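AGR_L_2016p (Agrobacterium tumefaciens, PDB 2GVH) probably hydrolyses acyl-CoA thioesters to coenzyme A and the free carboxylic acid, with two HotDog-type thioesterase domains carried in a single chain. Local coordinates at residues B[28-32]-B[57-62]; B[79-85]-B[122-127]; B[89-93]-B[191-196]; B[66-71]-B[143-148]. All blocks are in the same frame, centred on the assembly; numbering follows the deposited sequence.

Interaction 1: residues B[28-32]-B[57-62]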
# COMPACT_ATOMS: atom_id res chain seq x y z
N THR B 28 27.70 -1.75 -2.90
CA THR B 28 26.67 -0.75 -3.13
C THR B 28 25.32 -1.41 -3.40
O THR B 28 25.21 -2.28 -4.25
CB THR B 28 27.03 0.20 -4.28
OG1 THR B 28 28.33 0.73 -4.05
CG2 THR B 28 26.04 1.38 -4.36
N THR B 29 24.30 -0.98 -2.66
CA THR B 29 22.94 -1.47 -2.83
C THR B 29 22.08 -0.39 -3.48
O THR B 29 22.06 0.76 -3.03
CB THR B 29 22.33 -1.83 -1.49
OG1 THR B 29 23.14 -2.79 -0.83
CG2 THR B 29 20.94 -2.39 -1.67
N ARG B 30 21.35 -0.75 -4.52
CA ARG B 30 20.54 0.21 -5.23
C ARG B 30 19.07 -0.15 -5.18
O ARG B 30 18.74 -1.31 -5.32
CB ARG B 30 21.03 0.35 -6.67
CG ARG B 30 22.56 0.23 -6.71
CD ARG B 30 23.14 0.05 -8.11
NE ARG B 30 23.68 1.32 -8.55
CZ ARG B 30 24.95 1.66 -8.41
NH1 ARG B 30 25.80 0.80 -7.87
NH2 ARG B 30 25.36 2.85 -8.81
N LEU B 31 18.22 0.84 -4.96
CA LEU B 31 16.77 0.68 -4.91
C LEU B 31 16.16 1.75 -5.81
O LEU B 31 16.50 2.92 -5.69
CB LEU B 31 16.27 0.93 -3.50
CG LEU B 31 14.82 0.67 -3.10
CD1 LEU B 31 14.79 0.25 -1.64
CD2 LEU B 31 13.89 1.89 -3.32
N ILE B 32 15.25 1.38 -6.70
CA ILE B 32 14.83 2.26 -7.74
C ILE B 32 13.33 2.40 -7.73
O ILE B 32 12.62 1.41 -7.69
CB ILE B 32 15.33 1.81 -9.13
CG1 ILE B 32 16.82 2.09 -9.23
CG2 ILE B 32 14.69 2.63 -10.17
CD1 ILE B 32 17.54 1.54 -10.43
N ARG B 57 15.21 2.98 3.86
CA ARG B 57 15.06 1.54 3.49
C ARG B 57 16.35 0.96 2.85
O ARG B 57 16.82 -0.11 3.24
CB ARG B 57 13.86 1.30 2.61
CG ARG B 57 13.29 -0.14 2.69
CD ARG B 57 12.24 -0.42 1.59
NE ARG B 57 11.14 0.50 1.74
CZ ARG B 57 10.38 0.95 0.75
NH1 ARG B 57 10.57 0.57 -0.51
NH2 ARG B 57 9.40 1.79 1.03
N VAL B 58 16.95 1.67 1.91
CA VAL B 58 18.09 1.09 1.23
C VAL B 58 19.32 1.12 2.14
O VAL B 58 20.24 0.30 2.01
CB VAL B 58 18.34 1.78 -0.12
CG1 VAL B 58 18.41 3.32 0.04
CG2 VAL B 58 19.57 1.21 -0.80
N ALA B 59 19.33 2.05 3.08
CA ALA B 59 20.34 2.07 4.11
C ALA B 59 20.25 0.81 4.93
O ALA B 59 21.27 0.11 5.13
CB ALA B 59 20.16 3.25 4.96
N PHE B 60 19.04 0.54 5.40
CA PHE B 60 18.71 -0.64 6.16
C PHE B 60 19.21 -1.93 5.48
O PHE B 60 20.02 -2.70 6.07
CB PHE B 60 17.21 -0.68 6.44
CG PHE B 60 16.74 -1.99 6.99
CD1 PHE B 60 16.85 -2.26 8.34
CD2 PHE B 60 16.17 -2.94 6.17
CE1 PHE B 60 16.42 -3.47 8.87
CE2 PHE B 60 15.73 -4.16 6.69
CZ PHE B 60 15.84 -4.42 8.04
N ILE B 61 18.76 -2.13 4.24
CA ILE B 61 19.18 -3.28 3.43
C ILE B 61 20.72 -3.36 3.38
O ILE B 61 21.29 -4.44 3.60
CB ILE B 61 18.62 -3.19 2.02
CG1 ILE B 61 17.08 -3.20 2.03
CG2 ILE B 61 19.17 -4.30 1.15
CD1 ILE B 61 16.45 -2.92 0.65
N ALA B 62 21.38 -2.25 3.09
CA ALA B 62 22.84 -2.26 2.99
C ALA B 62 23.48 -2.80 4.26
O ALA B 62 24.24 -3.76 4.21
CB ALA B 62 23.38 -0.89 2.67

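Interaction 2: residues B[79-85]-B[122-127]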
# COMPACT_ATOMS: atom_id res chain seq x y z
N ILE B 79 19.77 16.64 6.05
CA ILE B 79 19.64 16.41 4.62
C ILE B 79 19.09 17.66 3.94
O ILE B 79 18.12 18.25 4.42
CB ILE B 79 18.71 15.20 4.34
CG1 ILE B 79 19.31 13.91 4.91
CG2 ILE B 79 18.49 15.00 2.85
CD1 ILE B 79 18.30 12.82 5.07
N ASP B 80 19.70 18.07 2.83
CA ASP B 80 19.11 19.11 1.97
C ASP B 80 18.36 18.52 0.78
O ASP B 80 18.87 17.65 0.09
CB ASP B 80 20.18 20.06 1.43
CG ASP B 80 20.66 21.03 2.48
OD1 ASP B 80 19.84 21.80 3.03
OD2 ASP B 80 21.88 21.04 2.74
N PHE B 81 17.16 19.01 0.54
CA PHE B 81 16.34 18.54 -0.56
C PHE B 81 16.13 19.60 -1.60
O PHE B 81 15.92 20.77 -1.27
CB PHE B 81 14.96 18.16 -0.04
CG PHE B 81 14.81 16.72 0.23
CD1 PHE B 81 15.19 16.20 1.45
CD2 PHE B 81 14.28 15.86 -0.75
CE1 PHE B 81 15.05 14.84 1.71
CE2 PHE B 81 14.14 14.50 -0.51
CZ PHE B 81 14.52 13.98 0.72
N ARG B 82 16.15 19.19 -2.86
CA ARG B 82 15.75 20.11 -3.93
C ARG B 82 14.58 19.54 -4.67
O ARG B 82 14.57 18.37 -4.99
CB ARG B 82 16.92 20.41 -4.88
CG ARG B 82 17.45 19.25 -5.69
CD ARG B 82 18.40 19.74 -6.82
NE ARG B 82 19.59 20.37 -6.29
CZ ARG B 82 19.95 21.62 -6.52
NH1 ARG B 82 19.22 22.39 -7.33
NH2 ARG B 82 21.06 22.11 -5.97
N GLN B 83 13.55 20.34 -4.91
CA GLN B 83 12.44 19.78 -5.64
C GLN B 83 12.68 20.07 -7.12
O GLN B 83 12.90 21.20 -7.50
CB GLN B 83 11.07 20.29 -5.12
CG GLN B 83 10.87 20.21 -3.58
CD GLN B 83 10.66 18.80 -3.06
N PRO B 84 12.69 19.03 -7.96
CA PRO B 84 12.81 19.25 -9.38
C PRO B 84 11.48 19.69 -10.00
O PRO B 84 10.50 19.87 -9.27
CB PRO B 84 13.20 17.87 -9.88
CG PRO B 84 12.46 16.99 -8.98
CD PRO B 84 12.62 17.61 -7.64
N ALA B 85 11.45 19.86 -11.32
CA ALA B 85 10.21 20.18 -12.03
C ALA B 85 9.25 18.99 -11.99
O ALA B 85 9.70 17.82 -11.90
CB ALA B 85 10.50 20.60 -13.47
N HIS B 122 18.30 15.67 -12.11
CA HIS B 122 17.61 16.80 -11.53
C HIS B 122 17.87 16.95 -10.05
O HIS B 122 17.78 18.06 -9.50
CB HIS B 122 16.12 16.70 -11.73
CG HIS B 122 15.66 17.34 -12.98
ND1 HIS B 122 14.33 17.50 -13.28
CD2 HIS B 122 16.35 17.85 -14.02
CE1 HIS B 122 14.22 18.08 -14.46
NE2 HIS B 122 15.43 18.30 -14.93
N THR B 123 18.13 15.86 -9.37
CA THR B 123 18.49 15.95 -7.96
C THR B 123 19.68 15.09 -7.68
O THR B 123 20.01 14.21 -8.45
CB THR B 123 17.41 15.47 -6.92
OG1 THR B 123 17.31 14.04 -6.95
CG2 THR B 123 16.02 16.15 -7.09
N CYS B 124 20.25 15.32 -6.52
CA CYS B 124 21.37 14.56 -6.09
C CYS B 124 21.60 14.69 -4.60
O CYS B 124 22.63 15.14 -4.15
CB CYS B 124 22.58 15.05 -6.83
SG CYS B 124 23.91 13.93 -6.47
N THR B 125 20.60 14.28 -3.82
CA THR B 125 20.60 14.43 -2.40
C THR B 125 21.44 13.36 -1.68
O THR B 125 21.42 12.18 -2.02
CB THR B 125 19.18 14.38 -1.94
OG1 THR B 125 18.45 15.43 -2.59
CG2 THR B 125 19.09 14.55 -0.45
N ARG B 126 22.20 13.78 -0.69
CA ARG B 126 23.06 12.86 0.04
C ARG B 126 22.56 12.77 1.47
O ARG B 126 22.21 13.78 2.06
CB ARG B 126 24.49 13.36 -0.02
CG ARG B 126 25.44 12.71 0.92
CD ARG B 126 26.72 13.47 0.93
NE ARG B 126 27.80 12.64 1.44
CZ ARG B 126 28.49 12.86 2.55
NH1 ARG B 126 28.25 13.94 3.30
NH2 ARG B 126 29.45 12.01 2.88
N GLY B 127 22.50 11.57 2.03
CA GLY B 127 22.19 11.42 3.45
C GLY B 127 23.16 10.48 4.15
O GLY B 127 23.76 9.61 3.54

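Interaction 3: residues B[89-93]-B[191-196]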
# COMPACT_ATOMS: atom_id res chain seq x y z
N HIS B 89 10.29 10.93 -13.36
CA HIS B 89 11.67 10.57 -13.02
C HIS B 89 11.90 9.07 -12.70
O HIS B 89 11.12 8.42 -12.02
CB HIS B 89 12.13 11.39 -11.80
CG HIS B 89 12.24 12.86 -12.05
ND1 HIS B 89 11.17 13.72 -11.95
CD2 HIS B 89 13.30 13.62 -12.41
CE1 HIS B 89 11.56 14.95 -12.23
NE2 HIS B 89 12.85 14.91 -12.52
N ILE B 90 13.01 8.51 -13.16
CA ILE B 90 13.48 7.31 -12.50
C ILE B 90 14.39 7.71 -11.36
O ILE B 90 15.37 8.42 -11.58
CB ILE B 90 14.26 6.37 -13.40
CG1 ILE B 90 13.39 5.85 -14.51
CG2 ILE B 90 14.70 5.20 -12.58
CD1 ILE B 90 14.19 5.17 -15.63
N VAL B 91 14.08 7.23 -10.16
CA VAL B 91 14.80 7.69 -8.96
C VAL B 91 15.59 6.58 -8.33
O VAL B 91 15.04 5.55 -7.97
CB VAL B 91 13.82 8.34 -7.94
CG1 VAL B 91 14.56 9.05 -6.87
CG2 VAL B 91 13.03 9.37 -8.66
N GLU B 92 16.88 6.78 -8.21
CA GLU B 92 17.74 5.73 -7.72
C GLU B 92 18.30 6.04 -6.36
O GLU B 92 18.88 7.08 -6.17
CB GLU B 92 18.89 5.49 -8.68
CG GLU B 92 19.63 4.19 -8.41
CD GLU B 92 20.83 3.95 -9.31
OE1 GLU B 92 21.08 4.72 -10.24
OE2 GLU B 92 21.57 2.97 -9.08
N PHE B 93 18.14 5.12 -5.43
CA PHE B 93 18.70 5.27 -4.10
C PHE B 93 19.87 4.29 -3.93
O PHE B 93 19.69 3.08 -4.02
CB PHE B 93 17.62 5.02 -3.06
CG PHE B 93 16.42 5.91 -3.21
CD1 PHE B 93 15.48 5.69 -4.20
CD2 PHE B 93 16.22 6.97 -2.34
CE1 PHE B 93 14.37 6.51 -4.34
CE2 PHE B 93 15.13 7.80 -2.47
CZ PHE B 93 14.18 7.57 -3.48
N PHE B 191 11.15 -1.92 -17.27
CA PHE B 191 10.83 -0.55 -17.59
C PHE B 191 12.04 0.35 -17.38
O PHE B 191 12.35 1.17 -18.21
CB PHE B 191 9.68 -0.07 -16.73
CG PHE B 191 9.39 1.37 -16.90
CD1 PHE B 191 10.21 2.33 -16.29
CD2 PHE B 191 8.37 1.79 -17.71
CE1 PHE B 191 9.99 3.68 -16.48
CE2 PHE B 191 8.13 3.14 -17.89
CZ PHE B 191 8.95 4.08 -17.28
N VAL B 192 12.75 0.18 -16.27
CA VAL B 192 13.92 0.98 -15.97
C VAL B 192 14.97 0.84 -17.07
O VAL B 192 15.29 1.82 -17.74
CB VAL B 192 14.50 0.62 -14.57
CG1 VAL B 192 15.96 1.14 -14.38
CG2 VAL B 192 13.57 1.10 -13.47
N ALA B 193 15.51 -0.35 -17.28
CA ALA B 193 16.49 -0.61 -18.36
C ALA B 193 16.09 -0.15 -19.76
O ALA B 193 16.87 0.54 -20.42
CB ALA B 193 16.85 -2.09 -18.41
N ALA B 194 14.90 -0.53 -20.23
CA ALA B 194 14.36 0.02 -21.51
C ALA B 194 14.41 1.53 -21.58
O ALA B 194 14.95 2.10 -22.53
CB ALA B 194 12.89 -0.43 -21.76
N SER B 195 13.86 2.17 -20.57
CA SER B 195 13.64 3.62 -20.60
C SER B 195 14.95 4.35 -20.55
O SER B 195 15.17 5.31 -21.27
CB SER B 195 12.76 4.07 -19.45
OG SER B 195 12.71 5.47 -19.41
N ARG B 196 15.83 3.87 -19.69
CA ARG B 196 17.22 4.37 -19.66
C ARG B 196 17.87 4.26 -21.02
O ARG B 196 18.50 5.20 -21.46
CB ARG B 196 18.06 3.66 -18.59
CG ARG B 196 17.79 4.22 -17.19
CD ARG B 196 18.61 3.52 -16.15
NE ARG B 196 18.51 4.12 -14.82
CZ ARG B 196 19.10 3.61 -13.74
NH1 ARG B 196 19.81 2.49 -13.82
NH2 ARG B 196 18.99 4.22 -12.56

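Interaction 4: residues B[66-71]-B[143-148]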
# COMPACT_ATOMS: atom_id res chain seq x y z
N PHE B 66 25.50 -6.31 5.22
CA PHE B 66 26.85 -6.20 5.67
C PHE B 66 27.05 -7.05 6.92
O PHE B 66 27.97 -7.88 6.98
CB PHE B 66 27.23 -4.75 5.96
CG PHE B 66 28.68 -4.61 6.42
CD1 PHE B 66 29.72 -4.68 5.50
CD2 PHE B 66 28.99 -4.43 7.77
CE1 PHE B 66 31.06 -4.55 5.91
CE2 PHE B 66 30.35 -4.32 8.20
CZ PHE B 66 31.37 -4.38 7.28
N GLY B 67 26.18 -6.83 7.91
CA GLY B 67 26.38 -7.44 9.23
C GLY B 67 25.56 -8.68 9.46
O GLY B 67 25.75 -9.34 10.45
N ARG B 68 24.62 -8.96 8.56
CA ARG B 68 23.79 -10.16 8.63
C ARG B 68 23.21 -10.32 10.04
O ARG B 68 23.46 -11.32 10.73
CB ARG B 68 24.62 -11.40 8.22
CG ARG B 68 25.16 -11.40 6.76
CD ARG B 68 24.03 -11.38 5.74
NE ARG B 68 24.46 -11.20 4.35
CZ ARG B 68 23.62 -10.97 3.33
NH1 ARG B 68 22.32 -10.89 3.56
NH2 ARG B 68 24.05 -10.82 2.09
N THR B 69 22.47 -9.30 10.47
CA THR B 69 21.90 -9.25 11.82
C THR B 69 20.83 -8.17 11.80
O THR B 69 20.84 -7.36 10.91
CB THR B 69 22.99 -8.93 12.89
OG1 THR B 69 22.47 -9.14 14.20
CG2 THR B 69 23.51 -7.50 12.75
N PRO B 70 19.88 -8.16 12.76
CA PRO B 70 18.90 -7.06 12.69
C PRO B 70 19.54 -5.69 12.97
O PRO B 70 20.47 -5.60 13.77
CB PRO B 70 17.87 -7.41 13.77
CG PRO B 70 18.13 -8.86 14.10
CD PRO B 70 19.59 -9.07 13.88
N PHE B 71 19.05 -4.66 12.29
CA PHE B 71 19.48 -3.28 12.47
C PHE B 71 18.33 -2.32 12.73
O PHE B 71 17.23 -2.50 12.21
CB PHE B 71 20.17 -2.77 11.21
CG PHE B 71 21.59 -3.17 11.10
CD1 PHE B 71 22.57 -2.43 11.69
CD2 PHE B 71 21.94 -4.32 10.41
CE1 PHE B 71 23.87 -2.81 11.59
CE2 PHE B 71 23.24 -4.71 10.32
CZ PHE B 71 24.21 -3.95 10.90
N TYR B 143 28.30 -10.43 19.62
CA TYR B 143 28.25 -10.07 18.21
C TYR B 143 29.13 -8.85 17.97
O TYR B 143 29.06 -7.88 18.73
CB TYR B 143 26.83 -9.71 17.77
CG TYR B 143 26.85 -9.15 16.36
CD1 TYR B 143 26.84 -10.01 15.27
CD2 TYR B 143 26.97 -7.79 16.13
CE1 TYR B 143 26.92 -9.53 13.98
CE2 TYR B 143 27.04 -7.29 14.84
CZ TYR B 143 27.01 -8.17 13.77
OH TYR B 143 27.10 -7.73 12.48
N VAL B 144 29.94 -8.87 16.92
CA VAL B 144 30.48 -7.60 16.44
C VAL B 144 30.25 -7.41 14.92
O VAL B 144 29.99 -8.37 14.18
CB VAL B 144 31.97 -7.42 16.74
CG1 VAL B 144 32.35 -8.01 18.15
CG2 VAL B 144 32.78 -8.03 15.62
N LEU B 145 30.38 -6.17 14.44
CA LEU B 145 30.40 -6.00 13.00
C LEU B 145 31.78 -6.35 12.49
O LEU B 145 32.75 -6.13 13.18
CB LEU B 145 30.02 -4.59 12.51
CG LEU B 145 28.88 -3.86 13.16
CD1 LEU B 145 29.30 -2.40 13.22
CD2 LEU B 145 27.65 -4.10 12.33
N PRO B 146 31.85 -6.85 11.26
CA PRO B 146 33.13 -7.16 10.63
C PRO B 146 33.92 -5.88 10.37
O PRO B 146 33.31 -4.83 10.15
CB PRO B 146 32.73 -7.82 9.30
CG PRO B 146 31.30 -7.46 9.08
CD PRO B 146 30.69 -7.16 10.40
N GLU B 147 35.26 -5.95 10.44
CA GLU B 147 36.10 -4.87 9.87
C GLU B 147 35.60 -4.46 8.45
O GLU B 147 35.55 -5.31 7.55
CB GLU B 147 37.56 -5.31 9.81
CG GLU B 147 38.53 -4.18 9.49
CD GLU B 147 40.02 -4.60 9.59
OE1 GLU B 147 40.48 -5.13 10.65
OE2 GLU B 147 40.74 -4.37 8.59
N LEU B 148 35.22 -3.19 8.28
CA LEU B 148 34.91 -2.61 6.94
C LEU B 148 36.22 -2.34 6.19
O LEU B 148 37.16 -1.79 6.77
CB LEU B 148 34.11 -1.29 7.04
CG LEU B 148 33.88 -0.39 5.79
CD1 LEU B 148 33.46 -1.13 4.53
CD2 LEU B 148 32.83 0.75 6.01

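Interaction 1: residues B[28-32]-B[57-62]
Start at Arg57, whose side chain leaves the helix sideways and lays its methylenes beside the strand: CD of Arg57 is 4.2 Å from CD1 of Leu31. Its charged end is committed to a salt bridge with Glu164. One residue on, Val58 points toward the strand. Its CB lies 4.1 Å from CB of Leu31, and its CG2 comes within 3.4 Å of the Thr29 carbonyl O and 3.9 Å of Thr29 CG2, so this one knob fits between the two inward residues of the strand. Ile61 comes back to the same face a turn later, with its CG2 3.8 Å from Thr29 CG2 and its CD1 4.2 Å from Leu31 CD1. Ala62 closes the row, its CA 3.9 Å from Thr29 OG1, and its small size lets the backbones approach to 5.9 Å between the CA atoms of Thr29 and Ala62. No hydrogen bond crosses; alternate strand residues simply meet one helical face, with the two short axes 8.4 Å apart and 149° between their directions. This is the HotDog core, the sheet wrapped around its long helix 49-67. Strand 29-35, outermost in its domain's sheet, bonds to strand 89-100 through Thr29 and Leu31; its far side is bonded through Arg30 to Val163 of strand 160-165, in the second domain.

Interaction 2: residues B[79-85]-B[122-127]
Thr125 sets its methyl against Ile79, with 3.4 Å between the two CG2 atoms, and the same Thr125 CG2 lies 3.2 Å from the carbonyl O of Asp80. Thr125 OG1 gives that same Asp80 O a weak hydrogen bond of 3.5 Å. Two residues earlier, the methyl of Thr123 is placed likewise: its CG2 is 3.4 Å from Arg82 O and 3.7 Å from both Arg82 CG and Pro84 CD. The CD of Arg82 rests 3.2 Å from His122 O, and CB of Pro84 is 3.6 Å from ND1 of His122. The segments run nearly antiparallel, 166° apart. Here the 122-127 backbone bonds to strand 104-115, while strand 71-80, its other neighbour in the sheet, makes no backbone bond to it over 79-85; Ile79 and Asp80 pair with an antiparallel strand of the second subunit, carrying the sheet across the interface. Chemically, the contact is mostly van der Waals, methyl on methyl and methyls or methylenes close to carbonyl oxygens, with a single weak hydroxyl bond.

Interaction 3: residues B[89-93]-B[191-196]
His89 leads into the strand, its imidazole too far off to meet the helix. Ile90 does most of the work. Its CB points at the helix, and its branched side chain fills the space between several helix residues: CD1 of Ile90 is 4.0 Å from CG of Arg196, 4.1 Å from OG of Ser195 and 4.1 Å from O of Val192, while CG2 of Ile90 meets CG2 of Val192 at 4.3 Å. CG1 of Ile90 comes up to the edge of the Phe191 ring, 4.5 Å from CE1 of Phe191. Val91 turns to the other face of the sheet, and Glu92 turns back. There OE1 of Glu92 forms a salt bridge with NH2 of Arg196 at 3.2 Å; the hydrogen bond within it is weak, its angle only 131°. Arg196 stretches out almost fully to get there, passing Ile90 on the way, and Glu92 uses its other oxygen for a salt bridge with Arg30. The two short axes stay 10.5 Å apart at 118°, so side chains bridge the gap. The strand belongs to the first thioesterase domain and the helix to the second: this is a join between domains. Val91 and Phe93 point to the inner face, where Phe93 packs on helix 49-67, while Ile90 and Glu92 present the outer face of the sheet to the last turns of helix 179-198, with Ile32 of strand 29-35 alongside them.

Interaction 4: residues B[66-71]-B[143-148]
The ring of Phe66 is the main bump, and the loop 143-148 bends around it. Phe66 CE2 lies 3.4 Å from CG of Pro146 and 4.3 Å from CB of Leu145, and its CZ is 4.1 Å from CB of Leu148, so these three residues make a shallow apolar notch for the ring. Leu145 in turn reaches back between two aromatics: past Phe66, its CD2 goes on to the edge of Phe71, 3.7 Å from CZ. The hollow on the helix side is Gly67. A CB there would clash with the Tyr143 hydroxyl, and its absence lets Tyr143 OH come in and donate a 2.9 Å hydrogen bond to Gly67 O at the end of the helix. Arg68, with positive phi, then turns the chain away, and Thr69 drops in beside the tyrosine, its CG2 3.6 Å from Tyr143 OH and its OG1 over one face of the ring. Thus the end of helix 49-67 and its turn into strand 71-80 are clasped by the loop that follows strand 121-133. Gln24 of strand 24-25 packs on Phe66 and Pro146, and that strand pairs in parallel with strand 148-149, which starts at Leu148.

From the N terminus, interaction 1 closes first, folding edge strand 29-35 back onto helix 49-67 before anything else opens. The same helix ends in interaction 4, and the two touch where Phe60 CE1 lies 3.6 Å from Phe71 O. Interaction 4 stays open until 143-148, and interaction 2 opens and closes inside it, setting the end of strand 71-80 beside strand 121-133. Interaction 3 opens within both and closes last, at 191-196, so it crosses interactions 2 and 4 and ties the first domain's sheet to the second domain's helix. Its strand bonds to that of interaction 1, and His89 meets His122 of interaction 2.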